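Local coordinates for uncharacterized protein (Bacteroides eggerthii, PDB 4FTD) that is of unknown function but combines an immunoglobulin-like domain with a six-bladed beta-propeller and may take part in carbohydrate metabolism, at residues 23-28 with 47-52; 56-61 with 75-80; 88-93 with 101-106. All coordinates share one frame; numbering follows the deposited sequence.

Contact 1: residues 23-28 with 47-52; sequences LNAGAN and PRLDVE
A25 to A27 run beside L49 to E52 in roughly the same direction, 29° apart, and close in until the CA atoms of A27 and E52 are 4.7 Å from each other, without any direct backbone hydrogen bond between them. This brings the short strand 24-25 of the immunoglobulin-like part against the loop after strand 43-45. At the inner end the contact is apolar. With CG anti to its carbonyl carbon (chi1 -54°), L49 packs both branch methyls on A25, CD2 of L49 lying 4.0 Å from CB of A25. The small alanine suits a buried site that V33 of strand 31-38 also covers. Further along, the carboxylate of D50 comes up to the backbone of G26, its OD2 3.5 Å from G26 CA. With phi at 86°, G26 adopts a backbone shape that suits a residue without a side chain. A water joins the two segments here: it accepts from A27 N at 2.6 Å and donates to D50 OD2 at 2.8 Å. The hydroxyl of T53 makes a second bridge, bonding to G26 N and to D50 O. At the exposed end CB of A27 rests on CB of E52, 3.7 Å away, a methyl being small enough for so close a backbone approach. D50 also forms salt bridges through OD2 to K31 and through OD1 to R108. Two cations around one carboxylate would favour its charged form, so this acid probably acts as an ionic junction, reaching the A27 amide through the bridging water.

Contact 2: residues 56-61 with 75-80; sequences SALSIE and MDYSMD
L58 and M75 (a selenomethionine) form an antiparallel hydrogen-bonded pair, in which L58 N donates to M75 O at 2.8 Å and M75 N returns a bond of the same length to L58 O. The pair joins strand 58-64 to the short edge strand 74-75 in the immunoglobulin-like part. Beyond this bridge the chains draw closer, and the CA-H of D76 points at S56 O, with CA and O 3.3 Å apart. Apolar side chains pack beside the bridge. CD1 of L58 touches CD1 of Y77 at 3.9 Å, the two side chains lying at about a right angle; an apolar branch suits a ring whose OH can still reach the carbonyl of M103. CD1 of I60 meets the selenium of M75 at 4.0 Å, and the branched I60, covered also by I20 and I22, suits its buried site. At the exposed end the hydroxyl of S78 sits against CB of S56, with OG and CB 3.4 Å apart. That hydroxyl is placed by D76: OD1 receives S78 OG on its syn lone pair at 2.6 Å and S78 N on the anti side, 29° out of the carboxylate plane, an Asx turn. An alanine in place of S78 would probably leave the syn lone pair of OD1 without its donor and the carboxylate freer to turn, while opening a small gap beside S56. Further out, S56 OG bonds to D54, and V105 packs on both L58 and Y77. D76 OD1 also lies 3.4 Å from S56 O, a meeting of two acceptors; the paired S78 donors are likely to offset that repulsion, letting an acid close the turn where the chain leaves strand 74-75.

Contact 3: residues 88-93 with 101-106; sequences QVLRII and YLMKVR
L90 and Y101 face each other as a hydrogen-bonded pair, as do Q88 and M103, while V89 and L102 between them form the non-hydrogen-bonded pair. L90 N donates to Y101 O at 2.8 Å. L90 and M103, a selenomethionine, both leave the backbone with CG anti to N (chi1 179° and -178°), and M103 bends at its last torsion; CD1 of L90 meets the selenium of M103 at 3.9 Å. I60 of strand 58-64 packs on both. The two segments are the arms of a beta hairpin of the immunoglobulin-like part, with L90, I92, Y101 and M103 supplying its buried side. CG of Y101 lies anti to its carbonyl carbon (chi1 -71°), which places the start of the ring. The ring turns an edge to its partner strand: L90 O lies in the ring plane at that edge, and CD1 of I92 comes to CE1 of Y101 at 4.1 Å. A tyrosine suits this place because its ring carbons can pack on I92 while its OH reaches E39 OE1 and L17 N. On the other, exposed face CG2 of V89 touches CD2 of L102 at 4.0 Å, the two side chains crossing obliquely.

From the N terminus the contacts follow in series: each closes before the next opens, so none nests in or crosses another. Contact 1 closes the loop holding strands 31-38 and 43-45; contact 2 closes a shorter one through strand 69-70, and contact 3 closes the hairpin of strands 85-93 and 98-106. Contact 1 meets contact 2 where L23 N lies 2.8 Å from S59 O and N24 OD1 takes the amide of S59. It meets contact 3 through L49 N and R106 O. Contacts 2 and 3 reach the same sheet, bringing together strand 58-64, edge strand 74-75 and the hairpin. R106 also reaches the terminal carboxylate of D453, bringing the chain's end back to this domain.

Contact 1: residues 23-28 with 47-52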
loop_
_atom_site.group_PDB
_atom_site.type_symbol
_atom_site.label_atom_id
_atom_site.label_comp_id
_atom_site.label_asym_id
_atom_site.label_seq_id
_atom_site.Cartn_x
_atom_site.Cartn_y
_atom_site.Cartn_z
ATOM N N LEU A 23 -42.603 5.585 3.243
ATOM C CA LEU A 23 -42.746 6.974 3.701
ATOM C C LEU A 23 -41.967 7.281 4.988
ATOM O O LEU A 23 -41.711 8.443 5.299
ATOM C CB LEU A 23 -44.234 7.280 3.902
ATOM C CG LEU A 23 -45.185 7.075 2.731
ATOM C CD1 LEU A 23 -46.615 7.228 3.298
ATOM C CD2 LEU A 23 -44.918 8.088 1.607
ATOM N N ASN A 24 -41.518 6.253 5.706
ATOM C CA ASN A 24 -40.962 6.470 7.054
ATOM C C ASN A 24 -39.623 5.766 7.345
ATOM O O ASN A 24 -39.449 5.171 8.402
ATOM C CB ASN A 24 -42.037 6.150 8.110
ATOM C CG ASN A 24 -42.436 4.683 8.140
ATOM O OD1 ASN A 24 -42.229 3.953 7.175
ATOM N ND2 ASN A 24 -43.073 4.265 9.233
ATOM N N ALA A 25 -38.680 5.896 6.412
ATOM C CA ALA A 25 -37.306 5.379 6.577
ATOM C C ALA A 25 -36.517 6.373 7.418
ATOM O O ALA A 25 -37.017 7.452 7.743
ATOM C CB ALA A 25 -36.629 5.153 5.213
ATOM N N GLY A 26 -35.315 5.985 7.818
ATOM C CA GLY A 26 -34.410 6.814 8.590
ATOM C C GLY A 26 -34.628 6.760 10.072
ATOM O O GLY A 26 -35.686 6.332 10.528
ATOM N N ALA A 27 -33.628 7.249 10.821
ATOM C CA ALA A 27 -33.671 7.303 12.300
ATOM C C ALA A 27 -34.915 8.050 12.808
ATOM O O ALA A 27 -35.508 7.667 13.807
ATOM C CB ALA A 27 -32.395 7.966 12.868
ATOM N N ASN A 28 -35.309 9.101 12.096
ATOM C CA ASN A 28 -36.453 9.916 12.468
ATOM C C ASN A 28 -37.769 9.546 11.789
ATOM O O ASN A 28 -38.738 10.278 11.929
ATOM C CB ASN A 28 -36.129 11.376 12.193
ATOM C CG ASN A 28 -34.993 11.857 13.043
ATOM O OD1 ASN A 28 -34.894 11.501 14.217
ATOM N ND2 ASN A 28 -34.133 12.651 12.468
ATOM N N PRO A 47 -33.439 1.596 -2.476
ATOM C CA PRO A 47 -32.069 1.848 -1.986
ATOM C C PRO A 47 -31.939 1.374 -0.527
ATOM O O PRO A 47 -32.936 1.237 0.201
ATOM C CB PRO A 47 -31.901 3.359 -2.094
ATOM C CG PRO A 47 -33.170 3.914 -2.630
ATOM C CD PRO A 47 -34.103 2.795 -2.996
ATOM N N ARG A 48 -30.722 1.072 -0.121
ATOM C CA ARG A 48 -30.481 0.569 1.222
ATOM C C ARG A 48 -30.881 1.652 2.228
ATOM O O ARG A 48 -30.646 2.825 2.000
ATOM C CB ARG A 48 -29.015 0.168 1.403
ATOM C CG ARG A 48 -28.593 -0.986 0.505
ATOM C CD ARG A 48 -27.098 -1.243 0.534
ATOM N NE ARG A 48 -26.813 -2.526 -0.118
ATOM C CZ ARG A 48 -26.950 -3.730 0.459
ATOM N NH1 ARG A 48 -27.336 -3.883 1.738
ATOM N NH2 ARG A 48 -26.683 -4.818 -0.246
ATOM N N LEU A 49 -31.504 1.250 3.322
ATOM C CA LEU A 49 -32.001 2.184 4.319
ATOM C C LEU A 49 -31.059 2.285 5.515
ATOM O O LEU A 49 -30.306 1.335 5.842
ATOM C CB LEU A 49 -33.395 1.739 4.793
ATOM C CG LEU A 49 -34.449 1.508 3.711
ATOM C CD1 LEU A 49 -35.800 1.196 4.369
ATOM C CD2 LEU A 49 -34.550 2.737 2.819
ATOM N N ASP A 50 -31.135 3.421 6.206
ATOM C CA ASP A 50 -30.330 3.639 7.398
ATOM C C ASP A 50 -30.619 2.544 8.385
ATOM O O ASP A 50 -31.769 2.191 8.588
ATOM C CB ASP A 50 -30.641 4.973 8.066
ATOM C CG ASP A 50 -30.418 6.132 7.167
ATOM O OD1 ASP A 50 -29.495 6.025 6.343
ATOM O OD2 ASP A 50 -31.174 7.129 7.273
ATOM N N VAL A 51 -29.560 2.024 8.998
ATOM C CA VAL A 51 -29.647 0.943 9.990
ATOM C C VAL A 51 -30.450 1.350 11.229
ATOM O O VAL A 51 -30.940 0.486 11.924
ATOM C CB VAL A 51 -28.235 0.437 10.394
ATOM C CG1 VAL A 51 -27.486 -0.105 9.171
ATOM C CG2 VAL A 51 -27.431 1.557 11.029
ATOM N N GLU A 52 -30.616 2.658 11.464
ATOM C CA GLU A 52 -31.434 3.182 12.564
ATOM C C GLU A 52 -32.956 3.231 12.252
ATOM O O GLU A 52 -33.736 3.637 13.092
ATOM C CB GLU A 52 -30.981 4.600 12.989
ATOM C CG GLU A 52 -29.504 4.773 13.321
ATOM C CD GLU A 52 -28.613 5.094 12.111
ATOM O OE1 GLU A 52 -29.033 4.937 10.938
ATOM O OE2 GLU A 52 -27.459 5.495 12.336
HETATM O O HOH W 1 -31.354 8.071 9.853
#

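Contact 2: residues 56-61 with 75-80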
loop_
_atom_site.group_PDB
_atom_site.type_symbol
_atom_site.label_atom_id
_atom_site.label_comp_id
_atom_site.label_asym_id
_atom_site.label_seq_id
_atom_site.Cartn_x
_atom_site.Cartn_y
_atom_site.Cartn_z
ATOM N N SER A 56 -39.811 -2.385 11.849
ATOM C CA SER A 56 -40.961 -3.158 12.318
ATOM C C SER A 56 -42.313 -2.692 11.788
ATOM O O SER A 56 -43.264 -3.484 11.773
ATOM C CB SER A 56 -40.983 -3.208 13.856
ATOM O OG SER A 56 -41.406 -1.982 14.421
ATOM N N ALA A 57 -42.421 -1.416 11.416
ATOM C CA ALA A 57 -43.644 -0.882 10.854
ATOM C C ALA A 57 -43.318 0.150 9.737
ATOM O O ALA A 57 -43.304 1.354 9.969
ATOM C CB ALA A 57 -44.518 -0.264 11.937
ATOM N N LEU A 58 -43.027 -0.349 8.534
ATOM C CA LEU A 58 -42.785 0.525 7.371
ATOM C C LEU A 58 -44.129 0.897 6.723
ATOM O O LEU A 58 -44.912 0.022 6.333
ATOM C CB LEU A 58 -41.871 -0.136 6.346
ATOM C CG LEU A 58 -40.451 -0.430 6.832
ATOM C CD1 LEU A 58 -39.676 -1.064 5.713
ATOM C CD2 LEU A 58 -39.745 0.822 7.330
ATOM N N SER A 59 -44.407 2.194 6.628
ATOM C CA SER A 59 -45.634 2.712 6.011
ATOM C C SER A 59 -45.300 2.934 4.522
ATOM O O SER A 59 -44.244 3.500 4.194
ATOM C CB SER A 59 -46.111 4.019 6.677
ATOM O OG SER A 59 -46.727 3.753 7.946
ATOM N N ILE A 60 -46.187 2.479 3.645
ATOM C CA ILE A 60 -45.973 2.536 2.210
ATOM C C ILE A 60 -47.128 3.250 1.534
ATOM O O ILE A 60 -48.219 3.314 2.058
ATOM C CB ILE A 60 -45.783 1.121 1.585
ATOM C CG1 ILE A 60 -47.027 0.255 1.782
ATOM C CG2 ILE A 60 -44.544 0.410 2.185
ATOM C CD1 ILE A 60 -47.063 -0.963 0.881
ATOM N N GLU A 61 -46.856 3.772 0.353
ATOM C CA GLU A 61 -47.852 4.404 -0.488
ATOM C C GLU A 61 -47.601 3.909 -1.883
ATOM O O GLU A 61 -46.450 3.882 -2.325
ATOM C CB GLU A 61 -47.679 5.919 -0.432
ATOM C CG GLU A 61 -48.683 6.738 -1.189
ATOM C CD GLU A 61 -48.396 8.222 -0.973
ATOM O OE1 GLU A 61 -48.768 8.775 0.098
ATOM O OE2 GLU A 61 -47.763 8.823 -1.869
HETATM N N MSE A 75 -46.008 -2.509 6.801
HETATM C CA MSE A 75 -45.359 -3.820 6.628
HETATM C C MSE A 75 -44.281 -4.024 7.692
HETATM O O MSE A 75 -43.584 -3.079 8.062
HETATM C CB MSE A 75 -44.748 -3.899 5.221
HETATM C CG MSE A 75 -45.822 -3.892 4.128
HETATM SE SE MSE A 75 -45.059 -4.076 2.345
HETATM C CE MSE A 75 -44.718 -6.113 2.379
ATOM N N ASP A 76 -44.136 -5.261 8.152
ATOM C CA ASP A 76 -43.184 -5.614 9.210
ATOM C C ASP A 76 -41.943 -6.247 8.580
ATOM O O ASP A 76 -41.977 -7.400 8.119
ATOM C CB ASP A 76 -43.847 -6.585 10.196
ATOM C CG ASP A 76 -42.940 -6.949 11.386
ATOM O OD1 ASP A 76 -41.771 -6.512 11.484
ATOM O OD2 ASP A 76 -43.423 -7.714 12.233
ATOM N N TYR A 77 -40.868 -5.472 8.531
ATOM C CA TYR A 77 -39.569 -5.926 8.034
ATOM C C TYR A 77 -38.546 -6.099 9.183
ATOM O O TYR A 77 -37.353 -5.930 8.980
ATOM C CB TYR A 77 -39.053 -4.943 6.970
ATOM C CG TYR A 77 -39.631 -5.238 5.610
ATOM C CD1 TYR A 77 -40.860 -4.721 5.231
ATOM C CD2 TYR A 77 -38.992 -6.110 4.743
ATOM C CE1 TYR A 77 -41.399 -5.015 3.994
ATOM C CE2 TYR A 77 -39.524 -6.408 3.500
ATOM C CZ TYR A 77 -40.736 -5.860 3.137
ATOM O OH TYR A 77 -41.278 -6.125 1.899
ATOM N N SER A 78 -39.028 -6.405 10.380
ATOM C CA SER A 78 -38.167 -6.698 11.516
ATOM C C SER A 78 -37.046 -7.660 11.099
ATOM O O SER A 78 -37.287 -8.677 10.441
ATOM C CB SER A 78 -38.980 -7.319 12.654
ATOM O OG SER A 78 -39.851 -6.367 13.214
HETATM N N MSE A 79 -35.823 -7.286 11.452
HETATM C CA MSE A 79 -34.616 -8.067 11.205
HETATM C C MSE A 79 -33.796 -8.021 12.485
HETATM O O MSE A 79 -33.801 -7.002 13.164
HETATM C CB MSE A 79 -33.777 -7.383 10.123
HETATM C CG MSE A 79 -34.166 -7.676 8.730
HETATM SE SE MSE A 79 -33.261 -6.478 7.508
HETATM C CE MSE A 79 -34.639 -5.053 7.392
ATOM N N ASP A 80 -33.071 -9.086 12.804
ATOM C CA ASP A 80 -32.086 -9.000 13.901
ATOM C C ASP A 80 -30.863 -8.166 13.458
ATOM O O ASP A 80 -30.638 -7.964 12.261
ATOM C CB ASP A 80 -31.678 -10.383 14.406
ATOM C CG ASP A 80 -31.208 -11.293 13.302
ATOM O OD1 ASP A 80 -30.446 -10.834 12.424
ATOM O OD2 ASP A 80 -31.608 -12.473 13.311
#

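Contact 3: residues 88-93 with 101-106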
loop_
_atom_site.group_PDB
_atom_site.type_symbol
_atom_site.label_atom_id
_atom_site.label_comp_id
_atom_site.label_asym_id
_atom_site.label_seq_id
_atom_site.Cartn_x
_atom_site.Cartn_y
_atom_site.Cartn_z
ATOM N N GLN A 88 -40.512 -9.802 1.852
ATOM C CA GLN A 88 -41.907 -10.047 2.267
ATOM C C GLN A 88 -42.746 -9.976 0.959
ATOM O O GLN A 88 -42.356 -9.313 -0.003
ATOM C CB GLN A 88 -42.480 -8.928 3.161
ATOM C CG GLN A 88 -41.872 -8.709 4.531
ATOM C CD GLN A 88 -42.316 -9.771 5.500
ATOM O OE1 GLN A 88 -41.813 -10.879 5.476
ATOM N NE2 GLN A 88 -43.270 -9.442 6.347
ATOM N N VAL A 89 -43.912 -10.617 0.963
ATOM C CA VAL A 89 -44.842 -10.583 -0.154
ATOM C C VAL A 89 -45.671 -9.307 -0.046
ATOM O O VAL A 89 -46.183 -8.996 1.013
ATOM C CB VAL A 89 -45.759 -11.840 -0.196
ATOM C CG1 VAL A 89 -46.868 -11.646 -1.200
ATOM C CG2 VAL A 89 -44.951 -13.080 -0.582
ATOM N N LEU A 90 -45.717 -8.527 -1.123
ATOM C CA LEU A 90 -46.644 -7.413 -1.239
ATOM C C LEU A 90 -47.717 -7.885 -2.200
ATOM O O LEU A 90 -47.433 -8.135 -3.382
ATOM C CB LEU A 90 -46.001 -6.149 -1.790
ATOM C CG LEU A 90 -46.939 -4.944 -1.953
ATOM C CD1 LEU A 90 -46.286 -3.679 -1.489
ATOM C CD2 LEU A 90 -47.376 -4.771 -3.404
ATOM N N ARG A 91 -48.941 -8.012 -1.690
ATOM C CA ARG A 91 -50.081 -8.476 -2.457
ATOM C C ARG A 91 -51.024 -7.327 -2.873
ATOM O O ARG A 91 -51.414 -6.516 -2.050
ATOM C CB ARG A 91 -50.829 -9.559 -1.678
ATOM C CG ARG A 91 -52.138 -10.051 -2.305
ATOM C CD ARG A 91 -52.680 -11.300 -1.631
ATOM N NE ARG A 91 -51.720 -12.393 -1.737
ATOM C CZ ARG A 91 -51.768 -13.537 -1.067
ATOM N NH1 ARG A 91 -52.751 -13.802 -0.213
ATOM N NH2 ARG A 91 -50.814 -14.444 -1.271
ATOM N N ILE A 92 -51.349 -7.267 -4.165
ATOM C CA ILE A 92 -52.355 -6.334 -4.657
ATOM C C ILE A 92 -53.570 -7.164 -5.108
ATOM O O ILE A 92 -53.428 -8.277 -5.660
ATOM C CB ILE A 92 -51.768 -5.328 -5.656
ATOM C CG1 ILE A 92 -51.416 -5.999 -6.954
ATOM C CG2 ILE A 92 -50.517 -4.630 -5.049
ATOM C CD1 ILE A 92 -51.220 -4.981 -8.040
ATOM N N ILE A 93 -54.761 -6.666 -4.805
ATOM C CA ILE A 93 -55.985 -7.447 -4.977
ATOM C C ILE A 93 -57.042 -6.577 -5.572
ATOM O O ILE A 93 -57.084 -5.379 -5.307
ATOM C CB ILE A 93 -56.592 -7.909 -3.622
ATOM C CG1 ILE A 93 -55.602 -8.668 -2.767
ATOM C CG2 ILE A 93 -57.812 -8.819 -3.796
ATOM C CD1 ILE A 93 -56.162 -8.989 -1.392
ATOM N N TYR A 101 -45.967 -9.636 -5.313
ATOM C CA TYR A 101 -44.640 -9.108 -5.614
ATOM C C TYR A 101 -43.758 -9.470 -4.424
ATOM O O TYR A 101 -44.222 -9.459 -3.281
ATOM C CB TYR A 101 -44.708 -7.568 -5.753
ATOM C CG TYR A 101 -45.415 -7.082 -7.002
ATOM C CD1 TYR A 101 -46.805 -6.938 -7.037
ATOM C CD2 TYR A 101 -44.699 -6.727 -8.137
ATOM C CE1 TYR A 101 -47.451 -6.475 -8.171
ATOM C CE2 TYR A 101 -45.347 -6.276 -9.275
ATOM C CZ TYR A 101 -46.727 -6.148 -9.277
ATOM O OH TYR A 101 -47.391 -5.700 -10.394
ATOM N N LEU A 102 -42.498 -9.797 -4.695
ATOM C CA LEU A 102 -41.505 -10.063 -3.656
ATOM C C LEU A 102 -40.768 -8.752 -3.386
ATOM O O LEU A 102 -39.997 -8.266 -4.231
ATOM C CB LEU A 102 -40.524 -11.165 -4.082
ATOM C CG LEU A 102 -41.054 -12.563 -3.830
ATOM C CD1 LEU A 102 -40.048 -13.616 -4.313
ATOM C CD2 LEU A 102 -41.348 -12.691 -2.334
HETATM N N MSE A 103 -41.009 -8.190 -2.204
HETATM C CA MSE A 103 -40.481 -6.885 -1.848
HETATM C C MSE A 103 -39.313 -7.003 -0.884
HETATM O O MSE A 103 -39.493 -7.462 0.232
HETATM C CB MSE A 103 -41.584 -6.008 -1.263
HETATM C CG MSE A 103 -41.098 -4.612 -0.906
HETATM SE SE MSE A 103 -42.563 -3.398 -0.465
HETATM C CE MSE A 103 -41.851 -2.588 1.256
ATOM N N LYS A 104 -38.132 -6.553 -1.329
ATOM C CA LYS A 104 -36.899 -6.666 -0.553
ATOM C C LYS A 104 -36.502 -5.313 0.035
ATOM O O LYS A 104 -36.451 -4.308 -0.685
ATOM C CB LYS A 104 -35.757 -7.203 -1.422
ATOM C CG LYS A 104 -34.472 -7.525 -0.648
ATOM C CD LYS A 104 -33.315 -7.835 -1.590
ATOM C CE LYS A 104 -33.538 -9.143 -2.339
ATOM N NZ LYS A 104 -32.376 -9.444 -3.213
ATOM N N VAL A 105 -36.261 -5.300 1.348
ATOM C CA VAL A 105 -35.763 -4.123 2.050
ATOM C C VAL A 105 -34.366 -4.487 2.602
ATOM O O VAL A 105 -34.194 -5.562 3.184
ATOM C CB VAL A 105 -36.697 -3.639 3.175
ATOM C CG1 VAL A 105 -36.032 -2.523 3.960
ATOM C CG2 VAL A 105 -38.041 -3.148 2.611
ATOM N N ARG A 106 -33.415 -3.565 2.414
ATOM C CA ARG A 106 -32.006 -3.759 2.748
ATOM C C ARG A 106 -31.443 -2.643 3.620
ATOM O O ARG A 106 -31.835 -1.486 3.453
ATOM C CB ARG A 106 -31.217 -3.806 1.447
ATOM C CG ARG A 106 -31.621 -4.957 0.547
ATOM C CD ARG A 106 -30.860 -4.927 -0.753
ATOM N NE ARG A 106 -31.249 -3.775 -1.559
ATOM C CZ ARG A 106 -30.466 -3.147 -2.430
ATOM N NH1 ARG A 106 -29.214 -3.527 -2.617
ATOM N NH2 ARG A 106 -30.924 -2.097 -3.107
#